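PDB 5JWC: NADH dehydrogenase, putative from Plasmodium falciparum, which probably oxidises NADH and passes the electrons through its bound FAD to ubiquinone, as a type II NADH dehydrogenase of the malaria parasite. Local coordinates for residues Glu29-Phe43 with Lys126-Ala138. Residues are numbered along the deposited sequence; the frame is centred on the assembly and turned at random.
Sequences EKIIILGSGWGGFNF and KLFYDYLIIAVGA. With FAD (flavin-adenine dinucleotide), chain C.
Strands 30-34 and 131-134 pair in parallel, their axes 4.7 Å apart and 15° from aligned, and bonds such as Ile133 N to Ile32 O (2.8 Å) set Ile31 beside Tyr131 through Leu34 beside Ile134. Just ahead of Tyr131, the carboxylate of Asp130 takes the backbone amide of Lys30 on the anti lone pair of OD2, in a short bond (N to OD2 2.6 Å) that is nearly straight at 168°. Lys30 O in return accepts from the amides of both Asp130 and Tyr131, so the backbone N and O of Lys30 together take part in three bonds. Bent at chi3, the Lys30 chain carries NZ to Phe128 O (2.9 Å), in that carbonyl's plane. Glu29 OE1 lies in plane at the Tyr131 ring edge. On the face carrying Ile32, Leu34 and Leu132, the last, with CG anti to its backbone N (chi1 -176°), brings CD1 against both Ile32 CG2 and Leu34 CG, while Ile32 CG1 touches Tyr129 CB where the two side chains cross at about a right angle. On the face of Ile31 and Ile133, Ile133 CG1 touches Ile31 CG2 (3.6 Å) and sits over one face of the Phe43 ring, 4.2 Å from its centroid, joining the sheet to helix 38-46. Nearer the cofactor, Ala135 CB packs 3.6 Å from Gly40 N, and the amides of Trp38 and Gly39, in the first turn, bond to FAD O2A and O1P. Gly35, Gly37 and Gly40 match the GxGxxG pattern of a Rossmann-type dinucleotide-binding fold, consistent with the FAD held here by backbone amides; strand 131-134 flanks its first strand and leads to Val136, beside the adenine.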
# COMPACT_ATOMS: atom_id res chain seq x y z
N GLU A 29 -19.17 28.91 19.11
CA GLU A 29 -20.16 28.18 18.34
C GLU A 29 -19.55 26.97 17.65
O GLU A 29 -18.43 27.03 17.12
CB GLU A 29 -20.86 29.09 17.33
CG GLU A 29 -22.01 29.89 17.95
CD GLU A 29 -22.57 30.93 17.01
OE1 GLU A 29 -21.83 31.44 16.14
OE2 GLU A 29 -23.78 31.21 17.11
N LYS A 30 -20.30 25.88 17.68
CA LYS A 30 -19.84 24.61 17.17
C LYS A 30 -20.27 24.38 15.71
O LYS A 30 -21.47 24.39 15.39
CB LYS A 30 -20.38 23.47 18.03
CG LYS A 30 -19.38 22.36 18.25
CD LYS A 30 -19.82 21.39 19.36
CE LYS A 30 -19.47 19.95 18.94
NZ LYS A 30 -20.07 18.89 19.81
N ILE A 31 -19.29 24.17 14.83
CA ILE A 31 -19.57 23.72 13.47
C ILE A 31 -19.15 22.26 13.33
O ILE A 31 -17.98 21.92 13.55
CB ILE A 31 -18.81 24.54 12.41
CG1 ILE A 31 -19.11 26.04 12.53
CG2 ILE A 31 -19.15 24.04 11.02
CD1 ILE A 31 -18.20 26.90 11.66
N ILE A 32 -20.09 21.40 12.97
CA ILE A 32 -19.76 20.04 12.60
C ILE A 32 -19.74 19.92 11.08
O ILE A 32 -20.70 20.30 10.41
CB ILE A 32 -20.75 19.01 13.18
CG1 ILE A 32 -20.65 18.94 14.72
CG2 ILE A 32 -20.51 17.64 12.57
CD1 ILE A 32 -21.44 17.81 15.31
N ILE A 33 -18.64 19.42 10.53
CA ILE A 33 -18.53 19.13 9.11
C ILE A 33 -18.69 17.63 8.89
O ILE A 33 -17.95 16.83 9.49
CB ILE A 33 -17.17 19.56 8.56
CG1 ILE A 33 -16.90 21.02 8.87
CG2 ILE A 33 -17.07 19.29 7.04
CD1 ILE A 33 -15.42 21.34 8.77
N LEU A 34 -19.63 17.23 8.05
CA LEU A 34 -19.77 15.82 7.74
C LEU A 34 -19.09 15.55 6.41
O LEU A 34 -19.52 16.07 5.38
CB LEU A 34 -21.23 15.40 7.66
CG LEU A 34 -22.08 15.65 8.90
CD1 LEU A 34 -23.49 15.05 8.66
CD2 LEU A 34 -21.41 15.04 10.14
N GLY A 35 -18.05 14.73 6.43
CA GLY A 35 -17.36 14.34 5.20
C GLY A 35 -15.96 14.92 5.14
O GLY A 35 -15.73 16.10 5.49
N SER A 36 -15.02 14.09 4.69
CA SER A 36 -13.64 14.51 4.56
C SER A 36 -13.23 14.56 3.07
O SER A 36 -12.11 14.21 2.71
CB SER A 36 -12.71 13.56 5.33
OG SER A 36 -12.98 12.19 5.03
N GLY A 37 -14.15 15.00 2.22
CA GLY A 37 -13.91 14.98 0.79
C GLY A 37 -13.66 16.37 0.25
O GLY A 37 -13.25 17.25 0.98
N TRP A 38 -13.94 16.57 -1.04
CA TRP A 38 -13.64 17.86 -1.66
C TRP A 38 -14.35 19.01 -0.94
O TRP A 38 -13.76 20.06 -0.71
CB TRP A 38 -13.98 17.84 -3.15
CG TRP A 38 -12.86 17.21 -3.97
CD1 TRP A 38 -12.80 15.93 -4.41
CD2 TRP A 38 -11.65 17.85 -4.40
NE1 TRP A 38 -11.63 15.72 -5.10
CE2 TRP A 38 -10.90 16.88 -5.11
CE3 TRP A 38 -11.13 19.14 -4.27
CZ2 TRP A 38 -9.67 17.17 -5.69
CZ3 TRP A 38 -9.89 19.42 -4.85
CH2 TRP A 38 -9.18 18.44 -5.54
N GLY A 39 -15.61 18.81 -0.58
CA GLY A 39 -16.31 19.84 0.15
C GLY A 39 -15.83 19.98 1.59
O GLY A 39 -15.40 21.05 2.02
N GLY A 40 -15.92 18.87 2.33
CA GLY A 40 -15.62 18.88 3.75
C GLY A 40 -14.21 19.33 4.06
O GLY A 40 -14.00 20.20 4.90
N PHE A 41 -13.24 18.73 3.38
CA PHE A 41 -11.82 19.04 3.60
C PHE A 41 -11.49 20.47 3.21
O PHE A 41 -10.77 21.17 3.94
CB PHE A 41 -10.92 18.04 2.83
CG PHE A 41 -9.44 18.19 3.10
CD1 PHE A 41 -8.94 18.16 4.39
CD2 PHE A 41 -8.55 18.38 2.06
CE1 PHE A 41 -7.56 18.30 4.63
CE2 PHE A 41 -7.17 18.51 2.29
CZ PHE A 41 -6.68 18.47 3.58
N ASN A 42 -11.97 20.94 2.06
CA ASN A 42 -11.63 22.32 1.72
C ASN A 42 -12.33 23.33 2.65
O ASN A 42 -11.81 24.40 2.89
CB ASN A 42 -11.92 22.63 0.26
CG ASN A 42 -10.88 22.03 -0.66
OD1 ASN A 42 -9.78 22.54 -0.79
ND2 ASN A 42 -11.20 20.89 -1.25
N PHE A 43 -13.47 22.96 3.19
CA PHE A 43 -14.10 23.83 4.19
C PHE A 43 -13.17 23.93 5.41
O PHE A 43 -12.91 25.03 5.94
CB PHE A 43 -15.47 23.29 4.58
CG PHE A 43 -16.26 24.22 5.48
CD1 PHE A 43 -17.24 25.05 4.95
CD2 PHE A 43 -16.04 24.24 6.86
CE1 PHE A 43 -18.00 25.91 5.79
CE2 PHE A 43 -16.78 25.09 7.70
CZ PHE A 43 -17.76 25.92 7.16
N LYS A 126 -23.59 10.49 20.14
CA LYS A 126 -24.50 11.61 19.97
C LYS A 126 -23.73 12.91 20.09
O LYS A 126 -22.95 13.09 21.01
CB LYS A 126 -25.64 11.52 21.00
CG LYS A 126 -26.60 12.71 21.01
CD LYS A 126 -27.86 12.35 21.79
CE LYS A 126 -28.78 13.56 22.01
NZ LYS A 126 -30.10 13.14 22.59
N LEU A 127 -23.94 13.81 19.14
CA LEU A 127 -23.14 15.04 19.09
C LEU A 127 -24.01 16.25 18.78
O LEU A 127 -24.81 16.22 17.86
CB LEU A 127 -22.02 14.91 18.04
CG LEU A 127 -20.98 13.82 18.32
CD1 LEU A 127 -20.08 13.59 17.12
CD2 LEU A 127 -20.15 14.20 19.55
N PHE A 128 -23.83 17.31 19.55
CA PHE A 128 -24.59 18.53 19.36
C PHE A 128 -23.82 19.51 18.48
O PHE A 128 -22.60 19.50 18.46
CB PHE A 128 -24.90 19.18 20.71
CG PHE A 128 -25.96 18.46 21.49
CD1 PHE A 128 -27.30 18.74 21.29
CD2 PHE A 128 -25.61 17.50 22.44
CE1 PHE A 128 -28.28 18.07 22.00
CE2 PHE A 128 -26.59 16.84 23.16
CZ PHE A 128 -27.92 17.12 22.94
N TYR A 129 -24.55 20.38 17.78
CA TYR A 129 -23.93 21.38 16.92
C TYR A 129 -24.67 22.71 16.97
O TYR A 129 -25.86 22.74 17.25
CB TYR A 129 -23.86 20.88 15.47
CG TYR A 129 -25.23 20.67 14.83
CD1 TYR A 129 -25.92 21.72 14.26
CD2 TYR A 129 -25.81 19.41 14.80
CE1 TYR A 129 -27.17 21.53 13.69
CE2 TYR A 129 -27.04 19.21 14.22
CZ TYR A 129 -27.72 20.27 13.67
OH TYR A 129 -28.95 20.06 13.11
N ASP A 130 -23.97 23.79 16.65
CA ASP A 130 -24.61 25.07 16.35
C ASP A 130 -24.85 25.23 14.83
O ASP A 130 -25.86 25.78 14.40
CB ASP A 130 -23.76 26.21 16.88
CG ASP A 130 -23.66 26.18 18.40
OD1 ASP A 130 -24.73 26.08 19.04
OD2 ASP A 130 -22.54 26.19 18.94
N TYR A 131 -23.90 24.76 14.04
CA TYR A 131 -24.06 24.70 12.58
C TYR A 131 -23.61 23.34 12.07
O TYR A 131 -22.64 22.77 12.57
CB TYR A 131 -23.25 25.78 11.88
CG TYR A 131 -23.62 27.19 12.25
CD1 TYR A 131 -24.70 27.83 11.66
CD2 TYR A 131 -22.88 27.88 13.19
CE1 TYR A 131 -25.03 29.14 12.01
CE2 TYR A 131 -23.19 29.17 13.54
CZ TYR A 131 -24.26 29.80 12.95
OH TYR A 131 -24.56 31.09 13.33
N LEU A 132 -24.31 22.86 11.05
CA LEU A 132 -23.98 21.59 10.44
C LEU A 132 -23.69 21.78 8.94
O LEU A 132 -24.53 22.32 8.20
CB LEU A 132 -25.10 20.60 10.64
CG LEU A 132 -24.87 19.18 10.14
CD1 LEU A 132 -23.70 18.50 10.86
CD2 LEU A 132 -26.15 18.38 10.27
N ILE A 133 -22.51 21.36 8.50
CA ILE A 133 -22.15 21.41 7.08
C ILE A 133 -22.19 20.01 6.48
O ILE A 133 -21.29 19.19 6.71
CB ILE A 133 -20.75 22.00 6.86
CG1 ILE A 133 -20.50 23.18 7.82
CG2 ILE A 133 -20.56 22.39 5.39
CD1 ILE A 133 -21.41 24.38 7.61
N ILE A 134 -23.23 19.70 5.73
CA ILE A 134 -23.34 18.35 5.17
C ILE A 134 -22.59 18.24 3.83
O ILE A 134 -22.94 18.89 2.84
CB ILE A 134 -24.80 17.93 4.99
CG1 ILE A 134 -25.58 18.13 6.30
CG2 ILE A 134 -24.90 16.48 4.45
CD1 ILE A 134 -27.05 17.69 6.21
N ALA A 135 -21.55 17.43 3.83
CA ALA A 135 -20.72 17.24 2.64
C ALA A 135 -20.37 15.76 2.47
O ALA A 135 -19.19 15.41 2.33
CB ALA A 135 -19.45 18.08 2.74
N VAL A 136 -21.39 14.91 2.49
CA VAL A 136 -21.17 13.45 2.51
C VAL A 136 -21.06 12.83 1.13
O VAL A 136 -20.92 11.61 1.00
CB VAL A 136 -22.30 12.74 3.27
CG1 VAL A 136 -22.31 13.22 4.72
CG2 VAL A 136 -23.68 12.98 2.58
N GLY A 137 -21.11 13.66 0.10
CA GLY A 137 -20.94 13.17 -1.25
C GLY A 137 -22.04 12.22 -1.70
O GLY A 137 -23.20 12.39 -1.34
N ALA A 138 -21.66 11.26 -2.53
CA ALA A 138 -22.58 10.29 -3.09
C ALA A 138 -21.93 8.90 -3.09
O ALA A 138 -20.78 8.74 -2.68
CB ALA A 138 -22.99 10.71 -4.49
PA FAD C . -16.52 13.39 -1.67
O1A FAD C . -16.74 12.02 -2.26
O2A FAD C . -15.29 14.07 -2.15
O5B FAD C . -16.51 13.31 -0.06
C5B FAD C . -17.58 12.74 0.66
C4B FAD C . -17.05 12.46 2.06
O4B FAD C . -18.13 12.14 2.91
C3B FAD C . -16.09 11.27 2.07
O3B FAD C . -15.02 11.57 2.95
C2B FAD C . -16.91 10.17 2.70
O2B FAD C . -16.09 9.26 3.40
C1B FAD C . -17.78 10.99 3.65
N9A FAD C . -19.02 10.35 4.08
C8A FAD C . -19.84 9.51 3.37
N7A FAD C . -20.88 9.17 4.17
C5A FAD C . -20.73 9.78 5.36
C6A FAD C . -21.51 9.77 6.51
N6A FAD C . -22.67 9.12 6.53
N1A FAD C . -21.10 10.51 7.60
C2A FAD C . -19.94 11.25 7.54
N3A FAD C . -19.17 11.26 6.39
C4A FAD C . -19.56 10.52 5.32
N1 FAD C . -14.27 16.30 -10.40
C2 FAD C . -13.66 17.31 -11.10
O2 FAD C . -14.06 18.46 -10.96
N3 FAD C . -12.60 17.04 -11.95
C4 FAD C . -12.12 15.77 -12.11
O4 FAD C . -11.16 15.57 -12.87
C4X FAD C . -12.72 14.74 -11.40
N5 FAD C . -12.27 13.44 -11.52
C5X FAD C . -12.89 12.43 -10.80
C6 FAD C . -12.43 11.13 -10.91
C7 FAD C . -13.02 10.10 -10.20
C7M FAD C . -12.49 8.69 -10.36
C8 FAD C . -14.09 10.37 -9.35
C8M FAD C . -14.75 9.27 -8.57
C9 FAD C . -14.56 11.68 -9.24
C9A FAD C . -13.95 12.71 -9.95
N10 FAD C . -14.40 14.02 -9.84
C10 FAD C . -13.79 15.02 -10.54
C1' FAD C . -15.59 14.36 -8.98
C2' FAD C . -15.28 14.69 -7.54
O2' FAD C . -14.58 13.62 -6.97
C3' FAD C . -16.61 14.82 -6.82
O3' FAD C . -17.45 15.74 -7.47
C4' FAD C . -16.29 15.28 -5.41
O4' FAD C . -15.74 14.16 -4.75
C5' FAD C . -17.50 15.79 -4.65
O5' FAD C . -17.06 16.25 -3.40
P FAD C . -17.90 15.89 -2.07
O1P FAD C . -17.27 16.59 -0.88
O2P FAD C . -19.33 16.28 -2.35
O3P FAD C . -17.84 14.28 -1.96